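Local coordinates for protein polyhedrin (Orgyia pseudotsugata cypovirus 5, PDB 5A8U) that forms the crystalline matrix of viral occlusion bodies, the polyhedra that protect virus from the outside environment until insect larvae ingest them, at residues A109-S117 / F238-Q246; F127-W135 / V177-F187. All blocks are in the same frame, centred on the assembly; numbering follows the deposited sequence.

Interaction 1. Residues A109-S117 / F238-Q246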
loop_
_atom_site.group_PDB
_atom_site.type_symbol
_atom_site.label_atom_id
_atom_site.label_comp_id
_atom_site.label_asym_id
_atom_site.label_seq_id
_atom_site.Cartn_x
_atom_site.Cartn_y
_atom_site.Cartn_z
ATOM N N ALA A 109 12.342 11.057 17.771
ATOM C CA ALA A 109 12.674 9.691 18.169
ATOM C C ALA A 109 11.552 8.756 17.756
ATOM O O ALA A 109 10.447 9.200 17.427
ATOM C CB ALA A 109 12.879 9.607 19.687
ATOM N N MET A 110 11.848 7.462 17.790
ATOM C CA MET A 110 10.848 6.439 17.538
ATOM C C MET A 110 11.082 5.245 18.461
ATOM O O MET A 110 12.214 4.952 18.850
ATOM C CB MET A 110 10.895 6.006 16.075
ATOM C CG MET A 110 10.416 4.602 15.773
ATOM S SD MET A 110 10.851 4.183 14.061
ATOM C CE MET A 110 12.539 4.623 14.079
ATOM N N GLN A 111 9.992 4.591 18.836
ATOM C CA GLN A 111 10.056 3.267 19.442
ATOM C C GLN A 111 9.514 2.267 18.409
ATOM O O GLN A 111 8.435 2.465 17.858
ATOM C CB GLN A 111 9.229 3.212 20.732
ATOM C CG GLN A 111 9.428 1.900 21.463
ATOM C CD GLN A 111 8.621 1.777 22.738
ATOM O OE1 GLN A 111 8.560 0.695 23.328
ATOM N NE2 GLN A 111 7.997 2.880 23.176
ATOM N N PHE A 112 10.278 1.213 18.145
ATOM C CA PHE A 112 9.889 0.183 17.195
ATOM C C PHE A 112 9.632 -1.064 18.040
ATOM O O PHE A 112 10.543 -1.577 18.699
ATOM C CB PHE A 112 11.035 -0.029 16.190
ATOM C CG PHE A 112 10.783 -1.129 15.165
ATOM C CD1 PHE A 112 9.874 -0.936 14.136
ATOM C CD2 PHE A 112 11.502 -2.322 15.206
ATOM C CE1 PHE A 112 9.646 -1.931 13.180
ATOM C CE2 PHE A 112 11.290 -3.314 14.241
ATOM C CZ PHE A 112 10.373 -3.115 13.231
ATOM N N ILE A 113 8.382 -1.513 18.074
ATOM C CA ILE A 113 7.991 -2.601 18.964
ATOM C C ILE A 113 7.495 -3.786 18.151
ATOM O O ILE A 113 6.638 -3.636 17.296
ATOM C CB ILE A 113 6.864 -2.174 19.916
ATOM C CG1 ILE A 113 7.128 -0.767 20.461
ATOM C CG2 ILE A 113 6.682 -3.211 21.019
ATOM C CD1 ILE A 113 5.943 -0.171 21.213
ATOM N N VAL A 114 8.021 -4.971 18.435
ATOM C CA VAL A 114 7.612 -6.164 17.704
ATOM C C VAL A 114 7.102 -7.178 18.719
ATOM O O VAL A 114 7.788 -7.454 19.689
ATOM C CB VAL A 114 8.800 -6.779 16.935
ATOM C CG1 VAL A 114 8.350 -8.022 16.161
ATOM C CG2 VAL A 114 9.416 -5.747 15.972
ATOM N N GLN A 115 5.897 -7.706 18.516
ATOM C CA GLN A 115 5.291 -8.613 19.497
ATOM C C GLN A 115 4.663 -9.863 18.854
ATOM O O GLN A 115 4.038 -9.779 17.801
ATOM C CB GLN A 115 4.247 -7.851 20.331
ATOM C CG GLN A 115 3.375 -8.744 21.223
ATOM C CD GLN A 115 2.451 -7.944 22.130
ATOM O OE1 GLN A 115 2.647 -6.741 22.331
ATOM N NE2 GLN A 115 1.442 -8.611 22.689
ATOM N N GLY A 116 4.840 -11.021 19.492
ATOM C CA GLY A 116 4.251 -12.253 18.987
ATOM C C GLY A 116 5.298 -13.341 19.019
ATOM O O GLY A 116 6.359 -13.135 19.593
ATOM N N SER A 117 5.019 -14.479 18.388
ATOM C CA SER A 117 6.024 -15.541 18.280
ATOM C C SER A 117 6.819 -15.288 17.005
ATOM O O SER A 117 6.450 -15.729 15.903
ATOM C CB SER A 117 5.365 -16.921 18.259
ATOM O OG SER A 117 6.352 -17.940 18.185
ATOM N N PHE A 238 -2.705 0.895 23.752
ATOM C CA PHE A 238 -1.800 -0.233 24.007
ATOM C C PHE A 238 -2.281 -1.183 25.076
ATOM O O PHE A 238 -2.315 -2.397 24.877
ATOM C CB PHE A 238 -0.390 0.249 24.359
ATOM C CG PHE A 238 0.323 0.860 23.200
ATOM C CD1 PHE A 238 0.938 0.052 22.249
ATOM C CD2 PHE A 238 0.335 2.236 23.013
ATOM C CE1 PHE A 238 1.573 0.608 21.153
ATOM C CE2 PHE A 238 0.976 2.799 21.912
ATOM C CZ PHE A 238 1.598 1.984 20.987
ATOM N N GLN A 239 -2.643 -0.644 26.229
ATOM C CA GLN A 239 -3.070 -1.538 27.300
ATOM C C GLN A 239 -4.255 -2.438 26.948
ATOM O O GLN A 239 -4.161 -3.653 27.087
ATOM C CB GLN A 239 -3.247 -0.785 28.625
ATOM C CG GLN A 239 -1.930 -0.759 29.359
ATOM C CD GLN A 239 -1.933 0.042 30.631
ATOM O OE1 GLN A 239 -2.923 0.701 30.975
ATOM N NE2 GLN A 239 -0.802 0.006 31.341
ATOM N N PRO A 240 -5.356 -1.860 26.450
ATOM C CA PRO A 240 -6.508 -2.709 26.107
ATOM C C PRO A 240 -6.235 -3.729 24.989
ATOM O O PRO A 240 -6.881 -4.779 24.976
ATOM C CB PRO A 240 -7.571 -1.701 25.657
ATOM C CG PRO A 240 -7.145 -0.389 26.271
ATOM C CD PRO A 240 -5.650 -0.420 26.326
ATOM N N ARG A 241 -5.318 -3.429 24.072
ATOM C CA ARG A 241 -4.984 -4.367 22.986
ATOM C C ARG A 241 -4.025 -5.446 23.494
ATOM O O ARG A 241 -3.686 -6.373 22.751
ATOM C CB ARG A 241 -4.325 -3.654 21.801
ATOM C CG ARG A 241 -5.237 -2.782 20.939
ATOM C CD ARG A 241 -5.940 -3.567 19.805
ATOM N NE ARG A 241 -5.023 -4.455 19.086
ATOM C CZ ARG A 241 -4.402 -4.165 17.944
ATOM N NH1 ARG A 241 -4.604 -3.006 17.327
ATOM N NH2 ARG A 241 -3.578 -5.054 17.405
ATOM N N GLU A 242 -3.578 -5.302 24.740
ATOM C CA GLU A 242 -2.543 -6.173 25.322
ATOM C C GLU A 242 -1.277 -6.159 24.463
ATOM O O GLU A 242 -0.593 -7.181 24.299
ATOM C CB GLU A 242 -3.064 -7.600 25.605
ATOM C CG GLU A 242 -4.262 -7.593 26.553
ATOM C CD GLU A 242 -4.761 -8.977 26.971
ATOM O OE1 GLU A 242 -3.983 -9.958 26.910
ATOM O OE2 GLU A 242 -5.948 -9.073 27.365
ATOM N N LEU A 243 -0.964 -4.969 23.955
ATOM C CA LEU A 243 0.281 -4.706 23.251
ATOM C C LEU A 243 1.299 -4.158 24.244
ATOM O O LEU A 243 1.057 -3.133 24.876
ATOM C CB LEU A 243 0.046 -3.677 22.140
ATOM C CG LEU A 243 -0.738 -4.169 20.920
ATOM C CD1 LEU A 243 -1.163 -3.014 20.035
ATOM C CD2 LEU A 243 0.125 -5.142 20.137
ATOM N N VAL A 244 2.438 -4.826 24.393
ATOM C CA VAL A 244 3.472 -4.297 25.272
ATOM C C VAL A 244 4.112 -3.063 24.671
ATOM O O VAL A 244 4.137 -2.874 23.451
ATOM C CB VAL A 244 4.560 -5.330 25.645
ATOM C CG1 VAL A 244 4.010 -6.331 26.672
ATOM C CG2 VAL A 244 5.107 -6.018 24.397
ATOM N N TYR A 245 4.633 -2.220 25.543
ATOM C CA TYR A 245 5.090 -0.899 25.157
ATOM C C TYR A 245 6.038 -0.448 26.252
ATOM O O TYR A 245 5.769 -0.650 27.434
ATOM C CB TYR A 245 3.872 0.033 25.105
ATOM C CG TYR A 245 4.166 1.476 24.795
ATOM C CD1 TYR A 245 4.537 2.367 25.795
ATOM C CD2 TYR A 245 4.049 1.963 23.494
ATOM C CE1 TYR A 245 4.805 3.693 25.512
ATOM C CE2 TYR A 245 4.310 3.300 23.203
ATOM C CZ TYR A 245 4.687 4.152 24.222
ATOM O OH TYR A 245 4.952 5.465 23.944
ATOM N N GLN A 246 7.147 0.169 25.876
ATOM C CA GLN A 246 8.066 0.671 26.886
ATOM C C GLN A 246 7.889 2.181 27.038
ATOM O O GLN A 246 8.010 2.938 26.069
ATOM C CB GLN A 246 9.515 0.339 26.520
ATOM C CG GLN A 246 10.502 0.746 27.606
ATOM C CD GLN A 246 11.934 0.538 27.171
ATOM O OE1 GLN A 246 12.493 1.349 26.433
ATOM N NE2 GLN A 246 12.531 -0.571 27.606
HETATM O O HOH W 1 7.396 5.665 22.407
HETATM O O HOH W 2 3.540 -4.401 21.121
#
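The buried side-chain amides of Q111 and Q115 fasten strand 109-115 to the backbone of segment 238-246. Q111 engages both main-chain groups of Q246. Q246 N donates to Q111 OE1 at 3.0 Å, in the carbonyl plane and on a lone pair, while Q111 NE2 donates to Q246 O at 2.9 Å in a more bent bond (131° at the hydrogen). S174 OG is a second partner of Q111 OE1. Water 1 accepts from Q111 NE2 and donates to Y245 OH, a hydroxyl also bonded to E230. With its CG anti to the backbone N and the chain extended beyond, Q111 sets NE2 over one face of the Y245 ring, the amide and ring planes 51° apart.

Strand 109-115 lies inside the six-stranded antiparallel sheet, between strands 30-37 and 169-178, which take its backbone bonds; residues 243-246 run back alongside the strand, in roughly the opposite direction, over one face of the sheet, and are held by side chains and not by strand pairing. Just after helix 230-241, whose end is a Schellman motif at E242, Q115 NE2 donates to E242 O at 3.0 Å, nearly straight (173°) and in its own amide plane. Q115 OE1 accepts from V244 N at 2.8 Å, and water 2 donates both to this oxygen and to V244 O. OE1 of the E242 side chain forms a salt bridge with R146 of the second subunit. Between the two glutamines I113 supplies the apolar contact: its CD1 comes within 3.7 Å of Y245 CD2, an atom that itself sits over the centre of the F238 ring.

Interaction 2. Residues F127-W135 / V177-F187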
loop_
_atom_site.group_PDB
_atom_site.type_symbol
_atom_site.label_atom_id
_atom_site.label_comp_id
_atom_site.label_asym_id
_atom_site.label_seq_id
_atom_site.Cartn_x
_atom_site.Cartn_y
_atom_site.Cartn_z
ATOM N N PHE A 127 16.924 2.162 7.747
ATOM C CA PHE A 127 16.814 3.624 7.750
ATOM C C PHE A 127 17.255 4.238 6.431
ATOM O O PHE A 127 18.229 3.785 5.821
ATOM C CB PHE A 127 17.638 4.215 8.893
ATOM C CG PHE A 127 16.981 4.067 10.230
ATOM C CD1 PHE A 127 15.844 4.803 10.526
ATOM C CD2 PHE A 127 17.490 3.203 11.187
ATOM C CE1 PHE A 127 15.211 4.683 11.747
ATOM C CE2 PHE A 127 16.860 3.074 12.432
ATOM C CZ PHE A 127 15.715 3.817 12.709
ATOM N N PHE A 128 16.522 5.261 6.004
ATOM C CA PHE A 128 16.815 6.008 4.787
ATOM C C PHE A 128 16.731 7.477 5.152
ATOM O O PHE A 128 16.113 7.852 6.147
ATOM C CB PHE A 128 15.772 5.707 3.691
ATOM C CG PHE A 128 15.644 4.238 3.361
ATOM C CD1 PHE A 128 14.874 3.399 4.160
ATOM C CD2 PHE A 128 16.296 3.707 2.261
ATOM C CE1 PHE A 128 14.764 2.050 3.870
ATOM C CE2 PHE A 128 16.180 2.361 1.956
ATOM C CZ PHE A 128 15.422 1.534 2.764
ATOM N N GLY A 129 17.384 8.312 4.356
ATOM C CA GLY A 129 17.240 9.752 4.501
ATOM C C GLY A 129 15.896 10.218 3.984
ATOM O O GLY A 129 15.086 9.420 3.491
ATOM N N PRO A 130 15.632 11.524 4.105
ATOM C CA PRO A 130 14.345 12.094 3.699
ATOM C C PRO A 130 14.133 12.029 2.181
ATOM O O PRO A 130 12.989 12.123 1.724
ATOM C CB PRO A 130 14.431 13.554 4.187
ATOM C CG PRO A 130 15.875 13.820 4.361
ATOM C CD PRO A 130 16.538 12.525 4.706
ATOM N N ASP A 131 15.219 11.850 1.437
ATOM C CA ASP A 131 15.186 11.714 -0.019
ATOM C C ASP A 131 15.168 10.251 -0.475
ATOM O O ASP A 131 15.251 9.981 -1.680
ATOM C CB ASP A 131 16.424 12.374 -0.614
ATOM C CG ASP A 131 17.710 11.718 -0.141
ATOM O OD1 ASP A 131 17.685 11.039 0.921
ATOM O OD2 ASP A 131 18.741 11.878 -0.826
ATOM N N GLY A 132 15.091 9.310 0.464
ATOM C CA GLY A 132 15.114 7.897 0.105
ATOM C C GLY A 132 16.509 7.294 -0.047
ATOM O O GLY A 132 16.648 6.101 -0.344
ATOM N N SER A 133 17.546 8.100 0.169
ATOM C CA SER A 133 18.911 7.588 0.155
ATOM C C SER A 133 19.113 6.637 1.325
ATOM O O SER A 133 18.663 6.895 2.434
ATOM C CB SER A 133 19.945 8.720 0.232
ATOM O OG SER A 133 19.752 9.514 1.396
ATOM N N ARG A 134 19.790 5.527 1.063
ATOM C CA ARG A 134 20.095 4.552 2.091
ATOM C C ARG A 134 21.013 5.172 3.133
ATOM O O ARG A 134 22.055 5.724 2.799
ATOM C CB ARG A 134 20.787 3.353 1.450
ATOM C CG ARG A 134 20.951 2.194 2.370
ATOM C CD ARG A 134 19.613 1.664 2.807
ATOM N NE ARG A 134 19.760 0.275 3.215
ATOM C CZ ARG A 134 19.735 -0.143 4.470
ATOM N NH1 ARG A 134 19.520 0.721 5.449
ATOM N NH2 ARG A 134 19.877 -1.433 4.730
ATOM N N TRP A 135 20.627 5.090 4.400
ATOM C CA TRP A 135 21.431 5.671 5.456
ATOM C C TRP A 135 22.187 4.554 6.137
ATOM O O TRP A 135 21.623 3.495 6.421
ATOM C CB TRP A 135 20.555 6.415 6.467
ATOM C CG TRP A 135 21.309 7.122 7.566
ATOM C CD1 TRP A 135 21.750 8.418 7.561
ATOM C CD2 TRP A 135 21.683 6.578 8.841
ATOM N NE1 TRP A 135 22.381 8.709 8.750
ATOM C CE2 TRP A 135 22.354 7.596 9.550
ATOM C CE3 TRP A 135 21.526 5.325 9.446
ATOM C CZ2 TRP A 135 22.859 7.401 10.829
ATOM C CZ3 TRP A 135 22.028 5.138 10.718
ATOM C CH2 TRP A 135 22.688 6.168 11.393
ATOM N N VAL A 177 15.088 4.714 19.564
ATOM C CA VAL A 177 16.180 5.439 18.917
ATOM C C VAL A 177 15.878 6.908 18.670
ATOM O O VAL A 177 14.776 7.293 18.270
ATOM C CB VAL A 177 16.648 4.754 17.613
ATOM C CG1 VAL A 177 15.576 4.891 16.534
ATOM C CG2 VAL A 177 17.977 5.355 17.134
ATOM N N ARG A 178 16.878 7.734 18.948
ATOM C CA ARG A 178 16.781 9.156 18.714
ATOM C C ARG A 178 17.212 9.486 17.295
ATOM O O ARG A 178 18.156 8.902 16.757
ATOM C CB ARG A 178 17.657 9.914 19.712
ATOM C CG ARG A 178 17.181 9.836 21.152
ATOM C CD ARG A 178 16.270 10.994 21.496
ATOM N NE ARG A 178 15.867 10.983 22.902
ATOM C CZ ARG A 178 16.532 11.588 23.881
ATOM N NH1 ARG A 178 17.644 12.255 23.617
ATOM N NH2 ARG A 178 16.080 11.535 25.125
ATOM N N PHE A 179 16.513 10.445 16.701
ATOM C CA PHE A 179 16.792 10.884 15.349
ATOM C C PHE A 179 17.800 12.043 15.405
ATOM O O PHE A 179 17.417 13.211 15.381
ATOM C CB PHE A 179 15.478 11.309 14.668
ATOM C CG PHE A 179 14.492 10.173 14.453
ATOM C CD1 PHE A 179 14.915 8.845 14.457
ATOM C CD2 PHE A 179 13.137 10.440 14.232
ATOM C CE1 PHE A 179 14.014 7.796 14.240
ATOM C CE2 PHE A 179 12.238 9.408 14.007
ATOM C CZ PHE A 179 12.679 8.077 14.009
ATOM N N ASP A 180 19.087 11.715 15.497
ATOM C CA ASP A 180 20.104 12.736 15.756
ATOM C C ASP A 180 21.343 12.583 14.871
ATOM O O ASP A 180 22.419 13.084 15.204
ATOM C CB ASP A 180 20.522 12.682 17.221
ATOM C CG ASP A 180 21.058 11.317 17.622
ATOM O OD1 ASP A 180 21.234 10.443 16.738
ATOM O OD2 ASP A 180 21.297 11.114 18.830
ATOM N N ASP A 181 21.182 11.878 13.756
ATOM C CA ASP A 181 22.259 11.659 12.792
ATOM C C ASP A 181 23.390 10.800 13.332
ATOM O O ASP A 181 24.398 10.597 12.654
ATOM C CB ASP A 181 22.796 12.996 12.255
ATOM C CG ASP A 181 22.219 13.352 10.889
ATOM O OD1 ASP A 181 21.395 12.572 10.350
ATOM O OD2 ASP A 181 22.610 14.404 10.346
ATOM N N LYS A 182 23.210 10.267 14.538
ATOM C CA LYS A 182 24.223 9.410 15.150
ATOM C C LYS A 182 23.887 7.933 14.938
ATOM O O LYS A 182 24.591 7.229 14.213
ATOM C CB LYS A 182 24.354 9.720 16.643
ATOM C CG LYS A 182 25.601 9.143 17.298
ATOM C CD LYS A 182 25.623 9.419 18.800
ATOM C CE LYS A 182 25.523 10.913 19.104
ATOM N NZ LYS A 182 25.634 11.186 20.568
ATOM N N TYR A 183 22.803 7.469 15.561
ATOM C CA TYR A 183 22.361 6.081 15.407
ATOM C C TYR A 183 21.164 5.927 14.456
ATOM O O TYR A 183 20.727 4.817 14.153
ATOM C CB TYR A 183 22.061 5.456 16.773
ATOM C CG TYR A 183 23.232 5.521 17.736
ATOM C CD1 TYR A 183 24.341 4.700 17.569
ATOM C CD2 TYR A 183 23.234 6.416 18.800
ATOM C CE1 TYR A 183 25.417 4.759 18.442
ATOM C CE2 TYR A 183 24.304 6.485 19.678
ATOM C CZ TYR A 183 25.395 5.653 19.494
ATOM O OH TYR A 183 26.464 5.712 20.364
ATOM N N ALA A 184 20.658 7.057 13.970
ATOM C CA ALA A 184 19.608 7.075 12.962
ATOM C C ALA A 184 19.664 8.462 12.350
ATOM O O ALA A 184 20.204 9.384 12.982
ATOM C CB ALA A 184 18.239 6.832 13.597
ATOM N N PRO A 185 19.122 8.622 11.131
ATOM C CA PRO A 185 19.077 9.951 10.504
ATOM C C PRO A 185 18.282 10.951 11.343
ATOM O O PRO A 185 17.414 10.552 12.119
ATOM C CB PRO A 185 18.348 9.695 9.185
ATOM C CG PRO A 185 18.486 8.217 8.942
ATOM C CD PRO A 185 18.518 7.583 10.280
ATOM N N ARG A 186 18.605 12.235 11.226
ATOM C CA ARG A 186 17.811 13.258 11.868
ATOM C C ARG A 186 16.413 13.371 11.230
ATOM O O ARG A 186 15.453 13.714 11.920
ATOM C CB ARG A 186 18.528 14.621 11.846
ATOM C CG ARG A 186 17.733 15.708 12.576
ATOM C CD ARG A 186 18.529 16.991 12.822
ATOM N NE ARG A 186 19.460 16.834 13.936
ATOM C CZ ARG A 186 20.752 16.567 13.792
ATOM N NH1 ARG A 186 21.272 16.430 12.572
ATOM N NH2 ARG A 186 21.521 16.437 14.865
ATOM N N PHE A 187 16.310 13.090 9.931
ATOM C CA PHE A 187 15.025 13.182 9.229
ATOM C C PHE A 187 14.764 11.883 8.469
ATOM O O PHE A 187 14.739 11.863 7.236
ATOM C CB PHE A 187 15.003 14.403 8.298
ATOM C CG PHE A 187 15.310 15.699 9.015
ATOM C CD1 PHE A 187 14.347 16.310 9.823
ATOM C CD2 PHE A 187 16.550 16.295 8.890
ATOM C CE1 PHE A 187 14.624 17.498 10.492
ATOM C CE2 PHE A 187 16.836 17.472 9.558
ATOM C CZ PHE A 187 15.877 18.072 10.365
#
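D131 OD1 holds together the turn that brings P130 against F187: S133 OG donates to its syn lone pair at 2.6 Å, and S133 N meets it from above the carboxylate plane, an Asx turn that overlaps the type I turn G129-G132. P130 CD then rests 3.2 Å from F187 O, a van der Waals contact. Across the segments there are no hydrogen bonds; P185 carries much of the packing. Its CG stands over the five-membered ring of W135, 3.5 Å from the centroid, in a CH-pi contact, while its CD touches F127 CB at 3.7 Å. The indole swings out opposite the backbone N (chi1 -177°) and runs on over A184, so that W135 CH2 lies 3.4 Å from A184 N and the carbonyls of D181 and K182 approach the ring edge. A184 CB covers a face of the F127 ring, 4.1 Å from its centroid, and V177 CG1 meets CZ of the same ring. F127 belongs to strand 124-128, at the edge, within this chain, of the three-stranded sheet, and also packs on M110 of strand 109-115, whereas P130 and F187 both lie against L90 of helix 84-91 and R60 of helix 60-63.

From the N terminus the chain first enters interaction 1 with strand 109-115, then continues into strand 124-128 and the first half of interaction 2. Residues 177-187 come back to 127-135 and close a loop of 41 intervening residues. This loop falls wholly within the 120-residue excursion that ends when 238-246 returns to 109-117, so the two closures nest and do not cross. Strands 109-115 and 169-178 are sheet neighbours, and the backbone of M110 bonds to V177 while its side chain packs on F179. Interaction 1 ties the C-terminal region to the six-stranded sheet; interaction 2 connects that sheet with the three-stranded one. Between subunits, R241 NH1 hydrogen-bonds to D131 O of the second subunit.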